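Local coordinates for protein glutaryl-CoA dehydrogenase (Mycobacterium smegmatis, PDB 3SF6) that belongs to the acyl-CoA dehydrogenase family of flavoproteins and holds a dihydroflavine-adenine dinucleotide in its four-chain assembly, at residues M120-A125 / A243-A248; R274-T279 / M369-N374. All coordinates share one frame; numbering follows the deposited sequence.

Interaction 1 of 2, residues M120-A125 / A243-A248; sequences MYAIHA and ARLPGA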
# COMPACT_ATOMS: atom_id res chain seq x y z
N MET A 120 6.83 12.08 36.27
CA MET A 120 8.05 11.93 37.08
C MET A 120 9.30 12.48 36.38
O MET A 120 10.14 13.16 36.99
CB MET A 120 8.26 10.47 37.50
CG MET A 120 7.27 9.98 38.53
SD MET A 120 7.35 8.16 38.77
CE MET A 120 8.81 8.09 39.82
N TYR A 121 9.45 12.16 35.11
CA TYR A 121 10.60 12.63 34.34
C TYR A 121 10.70 14.16 34.40
O TYR A 121 11.79 14.70 34.59
CB TYR A 121 10.52 12.18 32.90
CG TYR A 121 11.73 12.64 32.09
CD1 TYR A 121 12.89 11.89 32.03
CD2 TYR A 121 11.68 13.83 31.40
CE1 TYR A 121 14.01 12.34 31.28
CE2 TYR A 121 12.78 14.28 30.67
CZ TYR A 121 13.92 13.54 30.62
OH TYR A 121 14.95 14.03 29.87
N ALA A 122 9.57 14.85 34.20
CA ALA A 122 9.59 16.31 34.23
C ALA A 122 10.15 16.84 35.56
O ALA A 122 10.96 17.77 35.59
CB ALA A 122 8.18 16.90 33.97
N ILE A 123 9.66 16.27 36.65
CA ILE A 123 10.09 16.65 38.01
C ILE A 123 11.58 16.28 38.20
O ILE A 123 12.37 17.07 38.71
CB ILE A 123 9.17 16.02 39.06
CG1 ILE A 123 7.75 16.62 38.97
CG2 ILE A 123 9.73 16.26 40.47
CD1 ILE A 123 6.67 15.85 39.80
N HIS A 124 11.94 15.07 37.79
CA HIS A 124 13.32 14.57 37.89
C HIS A 124 14.29 15.48 37.13
O HIS A 124 15.41 15.76 37.61
CB HIS A 124 13.36 13.13 37.39
CG HIS A 124 14.55 12.34 37.81
ND1 HIS A 124 15.81 12.53 37.25
CD2 HIS A 124 14.67 11.28 38.65
CE1 HIS A 124 16.66 11.66 37.79
NE2 HIS A 124 15.99 10.89 38.64
N ALA A 125 13.89 15.93 35.94
CA ALA A 125 14.75 16.67 35.03
C ALA A 125 14.80 18.17 35.28
O ALA A 125 15.87 18.80 35.09
CB ALA A 125 14.34 16.43 33.58
N ALA A 243 6.25 26.42 43.07
CA ALA A 243 5.55 25.41 42.23
C ALA A 243 6.11 25.36 40.82
O ALA A 243 5.88 24.39 40.09
CB ALA A 243 4.00 25.72 42.17
N ARG A 244 6.85 26.39 40.43
CA ARG A 244 7.44 26.43 39.09
C ARG A 244 8.59 25.44 39.02
O ARG A 244 9.35 25.32 39.96
CB ARG A 244 7.92 27.86 38.78
CG ARG A 244 8.61 28.03 37.43
CD ARG A 244 9.07 29.50 37.22
NE ARG A 244 9.78 30.04 38.38
CZ ARG A 244 11.11 30.01 38.57
NH1 ARG A 244 11.92 29.48 37.66
NH2 ARG A 244 11.62 30.52 39.68
N LEU A 245 8.70 24.73 37.90
CA LEU A 245 9.87 23.87 37.65
C LEU A 245 11.04 24.77 37.27
O LEU A 245 11.04 25.37 36.20
CB LEU A 245 9.55 22.91 36.50
CG LEU A 245 8.55 21.80 36.77
CD1 LEU A 245 8.21 21.14 35.38
CD2 LEU A 245 9.12 20.73 37.71
N PRO A 246 12.05 24.88 38.16
CA PRO A 246 13.08 25.87 37.87
C PRO A 246 13.91 25.61 36.62
O PRO A 246 14.44 26.54 36.03
CB PRO A 246 13.98 25.83 39.14
CG PRO A 246 13.73 24.48 39.74
CD PRO A 246 12.29 24.19 39.45
N GLY A 247 14.06 24.36 36.23
CA GLY A 247 14.94 24.02 35.14
C GLY A 247 14.29 24.11 33.76
O GLY A 247 15.00 24.06 32.75
N ALA A 248 12.98 24.35 33.74
CA ALA A 248 12.22 24.41 32.49
C ALA A 248 12.07 25.84 32.04
O ALA A 248 11.39 26.63 32.69
CB ALA A 248 10.85 23.71 32.64
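Leu-245 reaches from its loop onto helix 106-126 and meets Ala-122 and Ile-123. The contact is apolar and light, with 114 Å² buried over both sides. The leucine leads with one methyl. Its CD2 stands 4.1 Å from Ala-122 O and 4.2 Å from Ile-123 CA, against the helix backbone. The other methyl, CD1, lies alongside Ala-122 CB at 4.5 Å. CG sits anti to the carbonyl carbon of Leu-245 (chi1 -70°). This sends the branch toward the helix, and chi2 of 169° sets where the two methyls fall. The side chain of Ile-123 starts away from the loop, and it is the backbone of this residue that Leu-245 approaches.

In the acyl-CoA dehydrogenase fold, a helical N-terminal domain packs against a middle beta domain. This contact lies at that junction. Strand 190-197 takes part, since Val-192 touches both Ala-122 and Leu-245, and Trp-194 also packs on Leu-245. The dihydroflavine-adenine dinucleotide is about 11 Å from the side chain of Ala-122.

Polar bonds hold the loop from around the contact. A type I beta turn runs from Leu-245 to Ala-248, with Ala-248 N bonded to Leu-245 O at 3.3 Å. Leu-245 pairs with Gly-203 and Gly-247 with Phe-126, both through backbone hydrogen bonds. The carbonyl of Arg-244 accepts from the side-chain NE2 of Gln-131 on helix 129-140.

Interaction 2 of 2, residues R274-T279 / M369-N374; sequences RDCLET and MRHANN. With EDO (1,2-ethanediol), chain O.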
# COMPACT_ATOMS: atom_id res chain seq x y z
N ARG A 274 2.64 -7.87 18.57
CA ARG A 274 2.97 -9.27 18.90
C ARG A 274 1.76 -10.08 19.34
O ARG A 274 1.56 -11.22 18.90
CB ARG A 274 4.08 -9.32 19.95
CG ARG A 274 4.62 -10.73 20.18
CD ARG A 274 5.45 -10.82 21.41
NE ARG A 274 4.66 -10.72 22.63
CZ ARG A 274 5.15 -10.45 23.83
NH1 ARG A 274 6.44 -10.27 24.01
NH2 ARG A 274 4.32 -10.39 24.88
N ASP A 275 0.99 -9.52 20.27
CA ASP A 275 -0.17 -10.21 20.80
C ASP A 275 -1.14 -10.53 19.65
O ASP A 275 -1.67 -11.64 19.56
CB ASP A 275 -0.86 -9.30 21.84
CG ASP A 275 -1.60 -10.10 22.88
OD1 ASP A 275 -0.93 -11.03 23.45
OD2 ASP A 275 -2.77 -9.75 23.25
N CYS A 276 -1.33 -9.58 18.74
CA CYS A 276 -2.19 -9.83 17.59
C CYS A 276 -1.60 -10.88 16.63
O CYS A 276 -2.33 -11.73 16.13
CB CYS A 276 -2.45 -8.53 16.83
SG CYS A 276 -3.42 -7.32 17.74
N LEU A 277 -0.31 -10.77 16.34
CA LEU A 277 0.35 -11.73 15.44
C LEU A 277 0.29 -13.14 16.02
O LEU A 277 -0.07 -14.09 15.30
CB LEU A 277 1.78 -11.29 15.17
CG LEU A 277 2.67 -12.23 14.40
CD1 LEU A 277 2.02 -12.63 13.06
CD2 LEU A 277 4.03 -11.55 14.16
N GLU A 278 0.61 -13.29 17.31
CA GLU A 278 0.54 -14.58 17.97
C GLU A 278 -0.88 -15.18 17.92
O GLU A 278 -1.04 -16.38 17.72
CB GLU A 278 0.98 -14.47 19.44
CG GLU A 278 2.46 -14.23 19.58
CD GLU A 278 2.93 -14.06 21.04
OE1 GLU A 278 2.08 -14.03 21.99
OE2 GLU A 278 4.17 -13.99 21.20
N THR A 279 -1.86 -14.32 18.08
CA THR A 279 -3.25 -14.71 18.02
C THR A 279 -3.58 -15.25 16.62
O THR A 279 -4.17 -16.34 16.48
CB THR A 279 -4.18 -13.53 18.42
OG1 THR A 279 -3.97 -13.19 19.81
CG2 THR A 279 -5.65 -13.95 18.20
N MET A 369 -9.36 -6.65 18.28
CA MET A 369 -10.08 -5.41 18.09
C MET A 369 -9.71 -4.40 19.17
O MET A 369 -9.63 -3.19 18.88
CB MET A 369 -11.60 -5.61 18.02
CG MET A 369 -12.04 -6.16 16.69
SD MET A 369 -11.78 -5.04 15.33
CE MET A 369 -12.73 -3.52 15.82
N ARG A 370 -9.53 -4.86 20.41
CA ARG A 370 -9.11 -3.94 21.50
C ARG A 370 -7.75 -3.31 21.16
O ARG A 370 -7.58 -2.10 21.26
CB ARG A 370 -9.05 -4.71 22.82
CG ARG A 370 -8.52 -3.87 23.98
CD ARG A 370 -8.78 -4.51 25.32
NE ARG A 370 -8.39 -5.92 25.35
CZ ARG A 370 -7.13 -6.34 25.48
NH1 ARG A 370 -6.86 -7.64 25.46
NH2 ARG A 370 -6.11 -5.48 25.64
N HIS A 371 -6.79 -4.14 20.77
CA HIS A 371 -5.50 -3.65 20.35
C HIS A 371 -5.60 -2.66 19.18
O HIS A 371 -5.00 -1.58 19.24
CB HIS A 371 -4.53 -4.76 19.98
CG HIS A 371 -3.97 -5.49 21.15
ND1 HIS A 371 -3.35 -4.86 22.22
CD2 HIS A 371 -3.90 -6.81 21.39
CE1 HIS A 371 -2.93 -5.79 23.07
NE2 HIS A 371 -3.24 -6.99 22.58
N ALA A 372 -6.36 -3.00 18.14
CA ALA A 372 -6.47 -2.14 16.97
C ALA A 372 -7.10 -0.79 17.36
O ALA A 372 -6.60 0.26 16.95
CB ALA A 372 -7.29 -2.83 15.87
N ASN A 373 -8.16 -0.81 18.18
CA ASN A 373 -8.79 0.43 18.57
C ASN A 373 -7.88 1.26 19.49
O ASN A 373 -7.74 2.47 19.29
CB ASN A 373 -10.13 0.15 19.27
CG ASN A 373 -11.26 -0.21 18.28
OD1 ASN A 373 -11.08 -0.24 17.04
ND2 ASN A 373 -12.44 -0.41 18.84
N ASN A 374 -7.22 0.61 20.45
CA ASN A 374 -6.24 1.28 21.30
C ASN A 374 -5.16 1.97 20.48
O ASN A 374 -4.78 3.11 20.77
CB ASN A 374 -5.54 0.30 22.25
CG ASN A 374 -6.37 -0.08 23.44
OD1 ASN A 374 -7.30 0.63 23.84
ND2 ASN A 374 -6.01 -1.23 24.06
C1 EDO O . 9.53 -9.43 22.25
O1 EDO O . 8.76 -10.57 22.43
C2 EDO O . 10.85 -9.58 23.04
O2 EDO O . 10.62 -9.59 24.45
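His-371 points the edge of its imidazole at the carboxylate of Asp-275. The bond runs from His-371 NE2 to Asp-275 OD2 over 2.9 Å and is fairly straight, at 161°. The oxygen lies in the ring plane. On the aspartate side, the donor arrives on the anti side of OD2, somewhat out of the carboxylate plane. The two planes are almost perpendicular, 88° apart. Asp-275 CG lies roughly anti to the backbone N (chi1 -153°), which brings the carboxylate to the ring edge. The other oxygen, OD1, forms a salt bridge with Lys-50, so each carboxylate oxygen has a partner. That lysine would probably help keep the buried aspartate charged.

Cys-276, the next residue, packs on the same histidine. Its SG lies 3.6 Å from His-371 CB and approaches the imidazole obliquely. Away from the histidine, Arg-274 NH1 gives a 2.8 Å hydrogen bond to O1 of a 1,2-ethanediol, probably from the crystallisation liquor.

The contact joins helices 252-286 and 368-380 within the helical C-terminal domain. Helix 332-357 packs beside both, with Ala-350 touching Cys-276 and Ala-372. Helix 53-59 lies against Arg-370, and helix 298-327 against Leu-277.

From the N terminus, the chain first passes through 120-125 on helix 106-126. Interaction 1 closes when the chain has run through the beta-rich middle region and reached 243-248. It ties helix 106-126 to the loop after strand 229-240. Helix 252-286 follows soon after and carries 274-279. Interaction 2 closes 90 residues later, at 369-374, after a mostly helical excursion. It ties two helices of the C-terminal domain. The two loops are in series and neither nest nor cross. The centres of interactions 1 and 2 are about 36 Å apart, on opposite sides of the chain's centre. Helix 252-286 links them, since its Cys-257 also touches Ala-122.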